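PDB 2RHF: DNA helicase RecQ from Deinococcus radiodurans, which probably couples ATP hydrolysis to the unwinding of duplex DNA in the 3'-5' direction, the chain here being one of its regulatory C-terminal HRDC domains. Local coordinates for residues N4-R15 with V29-A40. Residues are numbered along the deposited sequence; the frame is centred on the assembly and turned at random.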
ATOM      1  N   ASN A   4       8.915   9.763  -3.504  1.00 15.86           N
ATOM      2  CA  ASN A   4       8.857   8.343  -3.599  1.00 14.64           C
ATOM      3  C   ASN A   4       9.364   7.675  -2.335  1.00 14.07           C
ATOM      4  O   ASN A   4       8.760   6.717  -1.868  1.00 13.24           O
ATOM      5  CB  ASN A   4       9.657   7.892  -4.811  1.00 15.16           C
ATOM      6  CG  ASN A   4       9.482   6.431  -5.079  1.00 14.81           C
ATOM      7  OD1 ASN A   4      10.087   5.591  -4.409  1.00 17.26           O
ATOM      8  ND2 ASN A   4       8.654   6.106  -6.060  1.00 17.16           N
ATOM      9  N   ALA A   5      10.456   8.184  -1.769  1.00 13.68           N
ATOM     10  CA  ALA A   5      11.013   7.611  -0.555  1.00 13.72           C
ATOM     11  C   ALA A   5      10.037   7.771   0.615  1.00 12.91           C
ATOM     12  O   ALA A   5       9.865   6.852   1.409  1.00 12.75           O
ATOM     13  CB  ALA A   5      12.368   8.242  -0.226  1.00 15.04           C
ATOM     14  N   ASP A   6       9.373   8.923   0.702  1.00 12.58           N
ATOM     15  CA  ASP A   6       8.408   9.161   1.767  1.00 12.71           C
ATOM     16  C   ASP A   6       7.211   8.224   1.649  1.00 11.39           C
ATOM     17  O   ASP A   6       6.761   7.657   2.642  1.00 11.33           O
ATOM     18  CB  ASP A   6       7.961  10.623   1.773  1.00 13.84           C
ATOM     19  CG  ASP A   6       9.063  11.572   2.231  1.00 16.05           C
ATOM     20  OD1 ASP A   6      10.091  11.095   2.770  1.00 18.13           O
ATOM     21  OD2 ASP A   6       8.886  12.794   2.048  1.00 19.74           O
ATOM     22  N   LEU A   7       6.696   8.058   0.437  1.00 10.57           N
ATOM     23  CA  LEU A   7       5.594   7.127   0.195  1.00 10.61           C
ATOM     24  C   LEU A   7       6.020   5.706   0.514  1.00  9.96           C
ATOM     25  O   LEU A   7       5.273   4.953   1.151  1.00  9.73           O
ATOM     26  CB  LEU A   7       5.133   7.234  -1.253  1.00 10.80           C
ATOM     27  CG  LEU A   7       4.369   8.514  -1.593  1.00 11.31           C
ATOM     28  CD1 LEU A   7       4.299   8.717  -3.101  1.00 12.80           C
ATOM     29  CD2 LEU A   7       2.967   8.482  -0.983  1.00 12.26           C
ATOM     30  N   SER A   8       7.217   5.333   0.064  1.00 10.17           N
ATOM     31  CA  SER A   8       7.714   3.980   0.277  1.00 10.68           C
ATOM     32  C   SER A   8       7.860   3.670   1.765  1.00 10.56           C
ATOM     33  O   SER A   8       7.514   2.577   2.200  1.00 10.57           O
ATOM     34  CB  SER A   8       9.050   3.784  -0.437  1.00 11.27           C
ATOM     35  OG  SER A   8       8.896   3.906  -1.842  1.00 12.53           O
ATOM     36  N   GLU A   9       8.347   4.643   2.532  1.00 11.07           N
ATOM     37  CA  GLU A   9       8.471   4.477   3.979  1.00 12.64           C
ATOM     38  C   GLU A   9       7.106   4.276   4.638  1.00 10.68           C
ATOM     39  O   GLU A   9       6.950   3.387   5.475  1.00 10.79           O
ATOM     40  CB  GLU A   9       9.183   5.679   4.627  1.00 13.50           C
ATOM     41  CG  GLU A   9       9.135   5.634   6.180  1.00 17.59           C
ATOM     42  CD  GLU A   9       9.695   6.880   6.877  1.00 17.93           C
ATOM     43  OE1 GLU A   9      10.450   7.644   6.243  1.00 23.31           O
ATOM     44  OE2 GLU A   9       9.391   7.090   8.083  1.00 21.40           O
ATOM     45  N   ALA A  10       6.123   5.106   4.275  1.00 10.20           N
ATOM     46  CA  ALA A  10       4.790   4.969   4.855  1.00 10.11           C
ATOM     47  C   ALA A  10       4.201   3.614   4.510  1.00  9.15           C
ATOM     48  O   ALA A  10       3.563   2.980   5.351  1.00  9.31           O
ATOM     49  CB  ALA A  10       3.888   6.079   4.386  1.00 10.59           C
ATOM     50  N   LEU A  11       4.415   3.158   3.280  1.00  8.93           N
ATOM     51  CA  LEU A  11       3.893   1.864   2.884  1.00  9.03           C
ATOM     52  C   LEU A  11       4.585   0.711   3.625  1.00  8.86           C
ATOM     53  O   LEU A  11       3.933  -0.266   3.986  1.00  8.86           O
ATOM     54  CB  LEU A  11       3.982   1.695   1.379  1.00  9.54           C
ATOM     55  CG  LEU A  11       3.035   2.612   0.598  1.00  9.84           C
ATOM     56  CD1 LEU A  11       3.486   2.700  -0.849  1.00 12.31           C
ATOM     57  CD2 LEU A  11       1.582   2.150   0.698  1.00 11.34           C
ATOM     58  N   ARG A  12       5.886   0.839   3.879  1.00  9.19           N
ATOM     59  CA  ARG A  12       6.582  -0.152   4.695  1.00  9.83           C
ATOM     60  C   ARG A  12       6.067  -0.151   6.133  1.00  9.56           C
ATOM     61  O   ARG A  12       5.916  -1.208   6.749  1.00  9.63           O
ATOM     62  CB  ARG A  12       8.089   0.094   4.687  1.00 10.85           C
ATOM     63  CG  ARG A  12       8.766  -0.410   3.434  1.00 11.89           C
ATOM     64  CD  ARG A  12      10.294  -0.423   3.533  1.00 14.12           C
ATOM     65  NE  ARG A  12      10.819  -1.185   2.398  1.00 15.93           N
ATOM     66  CZ  ARG A  12      10.997  -0.692   1.172  1.00 16.65           C
ATOM     67  NH1 ARG A  12      10.771   0.588   0.919  1.00 17.50           N
ATOM     68  NH2 ARG A  12      11.422  -1.480   0.196  1.00 18.65           N
ATOM     69  N   GLU A  13       5.799   1.040   6.672  1.00  9.27           N
ATOM     70  CA  GLU A  13       5.240   1.173   8.016  1.00  9.94           C
ATOM     71  C   GLU A  13       3.848   0.562   8.075  1.00  9.20           C
ATOM     72  O   GLU A  13       3.507  -0.149   9.026  1.00  9.66           O
ATOM     73  CB  GLU A  13       5.222   2.646   8.433  1.00  9.86           C
ATOM     74  CG  GLU A  13       6.638   3.168   8.699  1.00 11.00           C
ATOM     75  CD  GLU A  13       6.758   4.686   8.776  1.00 11.70           C
ATOM     76  OE1 GLU A  13       5.816   5.417   8.411  1.00 12.46           O
ATOM     77  OE2 GLU A  13       7.842   5.154   9.194  1.00 14.64           O
ATOM     78  N   LEU A  14       3.036   0.824   7.059  1.00  8.79           N
ATOM     79  CA  LEU A  14       1.710   0.220   6.982  1.00  8.70           C
ATOM     80  C   LEU A  14       1.833  -1.299   6.920  1.00  8.44           C
ATOM     81  O   LEU A  14       1.122  -2.029   7.630  1.00  8.87           O
ATOM     82  CB  LEU A  14       0.951   0.725   5.768  1.00  8.92           C
ATOM     83  CG  LEU A  14      -0.361  -0.018   5.500  1.00  9.02           C
ATOM     84  CD1 LEU A  14      -1.354   0.113   6.654  1.00  9.93           C
ATOM     85  CD2 LEU A  14      -0.977   0.454   4.215  1.00 10.35           C
ATOM     86  N   ARG A  15       2.718  -1.791   6.064  1.00  8.66           N
ATOM     87  CA  ARG A  15       2.883  -3.231   5.915  1.00  9.25           C
ATOM     88  C   ARG A  15       3.232  -3.888   7.261  1.00  9.34           C
ATOM     89  O   ARG A  15       2.685  -4.940   7.594  1.00  9.92           O
ATOM     90  CB  ARG A  15       3.910  -3.536   4.834  1.00  9.17           C
ATOM     91  CG  ARG A  15       4.069  -5.037   4.545  1.00  9.55           C
ATOM     92  CD  ARG A  15       4.819  -5.292   3.266  1.00 10.27           C
ATOM     93  NE  ARG A  15       6.197  -4.809   3.334  1.00  9.65           N
ATOM     94  CZ  ARG A  15       7.059  -4.875   2.325  1.00  9.82           C
ATOM     95  NH1 ARG A  15       6.695  -5.417   1.162  1.00 10.35           N
ATOM     96  NH2 ARG A  15       8.282  -4.418   2.475  1.00 11.23           N
ATOM     97  N   VAL A  29       1.460  -9.996   2.964  1.00 10.54           N
ATOM     98  CA  VAL A  29       0.705  -8.740   3.027  1.00 10.27           C
ATOM     99  C   VAL A  29       0.719  -8.049   1.652  1.00  9.97           C
ATOM    100  O   VAL A  29      -0.323  -7.898   1.033  1.00 10.65           O
ATOM    101  CB  VAL A  29       1.186  -7.845   4.194  1.00 10.01           C
ATOM    102  CG1 VAL A  29       0.520  -6.472   4.128  1.00 10.90           C
ATOM    103  CG2 VAL A  29       0.863  -8.531   5.522  1.00 10.93           C
ATOM    104  N   PHE A  30       1.890  -7.625   1.190  1.00 10.02           N
ATOM    105  CA  PHE A  30       2.103  -7.265  -0.212  1.00 10.12           C
ATOM    106  C   PHE A  30       3.585  -7.195  -0.496  1.00  9.74           C
ATOM    107  O   PHE A  30       4.377  -6.843   0.369  1.00 10.04           O
ATOM    108  CB  PHE A  30       1.336  -5.992  -0.676  1.00 10.51           C
ATOM    109  CG  PHE A  30       1.562  -4.751   0.165  1.00 10.18           C
ATOM    110  CD1 PHE A  30       2.678  -3.944  -0.037  1.00 11.29           C
ATOM    111  CD2 PHE A  30       0.614  -4.357   1.102  1.00 11.33           C
ATOM    112  CE1 PHE A  30       2.860  -2.783   0.701  1.00 11.87           C
ATOM    113  CE2 PHE A  30       0.787  -3.179   1.845  1.00 11.55           C
ATOM    114  CZ  PHE A  30       1.917  -2.405   1.651  1.00 11.74           C
ATOM    115  N   THR A  31       3.969  -7.539  -1.716  1.00  9.82           N
ATOM    116  CA  THR A  31       5.375  -7.692  -2.038  1.00 10.48           C
ATOM    117  C   THR A  31       6.054  -6.346  -2.286  1.00  9.74           C
ATOM    118  O   THR A  31       5.388  -5.309  -2.440  1.00  9.63           O
ATOM    119  CB  THR A  31       5.555  -8.553  -3.276  1.00 11.82           C
ATOM    120  OG1 THR A  31       5.167  -7.788  -4.418  1.00 11.75           O
ATOM    121  CG2 THR A  31       4.714  -9.839  -3.192  1.00 13.64           C
ATOM    122  N   ASN A  32       7.384  -6.361  -2.364  1.00  9.78           N
ATOM    123  CA  ASN A  32       8.106  -5.150  -2.673  1.00 10.39           C
ATOM    124  C   ASN A  32       7.801  -4.601  -4.056  1.00 10.50           C
ATOM    125  O   ASN A  32       7.748  -3.390  -4.226  1.00 10.52           O
ATOM    126  CB  ASN A  32       9.608  -5.331  -2.509  1.00 10.70           C
ATOM    127  CG  ASN A  32      10.059  -5.204  -1.065  1.00 10.72           C
ATOM    128  OD1 ASN A  32       9.247  -5.186  -0.138  1.00 12.61           O
ATOM    129  ND2 ASN A  32      11.359  -5.134  -0.867  1.00 10.36           N
ATOM    130  N   ALA A  33       7.583  -5.461  -5.050  1.00 10.66           N
ATOM    131  CA  ALA A  33       7.206  -4.957  -6.378  1.00 10.81           C
ATOM    132  C   ALA A  33       5.874  -4.218  -6.292  1.00 10.63           C
ATOM    133  O   ALA A  33       5.686  -3.171  -6.922  1.00 10.77           O
ATOM    134  CB  ALA A  33       7.135  -6.083  -7.398  1.00 11.92           C
ATOM    135  N   THR A  34       4.942  -4.758  -5.517  1.00 10.06           N
ATOM    136  CA  THR A  34       3.644  -4.103  -5.331  1.00 10.14           C
ATOM    137  C   THR A  34       3.818  -2.770  -4.581  1.00  9.20           C
ATOM    138  O   THR A  34       3.230  -1.753  -4.975  1.00  9.39           O
ATOM    139  CB  THR A  34       2.682  -5.032  -4.604  1.00 10.28           C
ATOM    140  OG1 THR A  34       2.468  -6.204  -5.402  1.00 14.25           O
ATOM    141  CG2 THR A  34       1.352  -4.334  -4.345  1.00 11.82           C
ATOM    142  N   LEU A  35       4.636  -2.776  -3.532  1.00  8.93           N
ATOM    143  CA  LEU A  35       4.937  -1.572  -2.773  1.00  9.32           C
ATOM    144  C   LEU A  35       5.498  -0.478  -3.681  1.00  9.50           C
ATOM    145  O   LEU A  35       5.049   0.683  -3.632  1.00  9.82           O
ATOM    146  CB  LEU A  35       5.896  -1.914  -1.641  1.00  9.87           C
ATOM    147  CG  LEU A  35       6.133  -0.840  -0.579  1.00 10.49           C
ATOM    148  CD1 LEU A  35       6.575  -1.481   0.711  1.00 12.53           C
ATOM    149  CD2 LEU A  35       7.151   0.186  -1.033  1.00 12.87           C
ATOM    150  N   GLU A  36       6.434  -0.846  -4.550  1.00 10.12           N
ATOM    151  CA  GLU A  36       7.026   0.099  -5.465  1.00 10.85           C
ATOM    152  C   GLU A  36       6.022   0.647  -6.449  1.00 10.48           C
ATOM    153  O   GLU A  36       6.061   1.829  -6.769  1.00 10.82           O
ATOM    154  CB  GLU A  36       8.200  -0.535  -6.180  1.00 11.86           C
ATOM    155  CG  GLU A  36       9.412  -0.610  -5.260  1.00 14.93           C
ATOM    156  CD  GLU A  36      10.331  -1.756  -5.526  1.00 16.43           C
ATOM    157  OE1 GLU A  36      10.300  -2.346  -6.632  1.00 17.68           O
ATOM    158  OE2 GLU A  36      11.099  -2.068  -4.605  1.00 18.54           O
ATOM    159  N   ALA A  37       5.127  -0.203  -6.935  1.00 10.50           N
ATOM    160  CA  ALA A  37       4.080   0.249  -7.839  1.00 10.54           C
ATOM    161  C   ALA A  37       3.116   1.210  -7.133  1.00 10.04           C
ATOM    162  O   ALA A  37       2.674   2.195  -7.726  1.00 10.44           O
ATOM    163  CB  ALA A  37       3.340  -0.948  -8.427  1.00 11.05           C
ATOM    164  N   LEU A  38       2.789   0.936  -5.874  1.00  9.43           N
ATOM    165  CA  LEU A  38       1.955   1.844  -5.091  1.00  9.26           C
ATOM    166  C   LEU A  38       2.607   3.203  -4.933  1.00  9.27           C
ATOM    167  O   LEU A  38       1.962   4.240  -5.095  1.00 10.13           O
ATOM    168  CB  LEU A  38       1.629   1.235  -3.727  1.00  9.38           C
ATOM    169  CG  LEU A  38       0.689   0.028  -3.730  1.00  9.01           C
ATOM    170  CD1 LEU A  38       0.691  -0.671  -2.386  1.00 10.20           C
ATOM    171  CD2 LEU A  38      -0.743   0.447  -4.140  1.00 10.48           C
ATOM    172  N   ALA A  39       3.898   3.207  -4.622  1.00  9.58           N
ATOM    173  CA  ALA A  39       4.619   4.457  -4.427  1.00 10.54           C
ATOM    174  C   ALA A  39       4.740   5.248  -5.725  1.00 11.14           C
ATOM    175  O   ALA A  39       4.639   6.473  -5.713  1.00 12.86           O
ATOM    176  CB  ALA A  39       5.993   4.201  -3.822  1.00 10.98           C
ATOM    177  N   ALA A  40       4.949   4.548  -6.839  1.00 11.14           N
ATOM    178  CA  ALA A  40       5.113   5.197  -8.137  1.00 11.82           C
ATOM    179  C   ALA A  40       3.787   5.711  -8.673  1.00 11.82           C
ATOM    180  O   ALA A  40       3.714   6.826  -9.186  1.00 13.64           O
ATOM    181  CB  ALA A  40       5.750   4.221  -9.136  1.00 13.03           C
TER
HETATM  182  O   HOH W   1       8.429   3.274  -6.703  1.00 17.99           O
HETATM  183  O   HOH W   2       6.762   8.167  -6.287  1.00 39.48           O
HETATM  184  O   HOH W   3      11.333  -0.458  -2.475  1.00 19.75           O
HETATM  185  O   HOH W   4      12.072  -3.843   1.538  1.00 20.53           O
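Helix 4-22 and helix 32-41 of this all-helical HRDC domain pack through interlocking side chains, Leu35 fitting as a knob among Ser8, Leu11, Arg12 and Arg15, and Ala39 among Asn4, Leu7, Ser8 and Leu11. The axes of 4-15 and 32-40 come within 8.8 Å, their N-to-C directions 133° apart. Leu11 CB lies 3.9 Å from Leu35 CG, while Leu11 CD1 reaches across to Leu38 CB at 3.7 Å. Leu7, which packs on Ala39, also touches Val74 of helix 57-76, as does Ala10; the buried Leu7, Leu11, Leu35 and Leu38 form part of the hydrophobic core of the HRDC helical bundle. At the start of helix 32-41, which Thr31 N-caps, Arg15 bends at chi3 (64°) and brings the edge of its guanidinium to the Phe30 carbonyl and the Asn32 side chain. NH1 donates to Phe30 O at 2.8 Å, and both NH1 and NH2 grip Asn32 OD1, each at 2.9 Å, with guanidinium and amide nearly coplanar. Leu35 CD1 covers one guanidinium face, 3.7 Å above its centre, and Arg15 CD sits over the Phe30 ring in a CH-pi contact. A leucine in place of Arg15 would probably leave Phe30 O and Asn32 OD1 without these donors and the Asn32 amide freer to turn. Nearer the solvent, separate waters link Asn4 ND2 to Glu36 O and Ala39 O, and another joins Arg12 NH2 to Glu36 OE2.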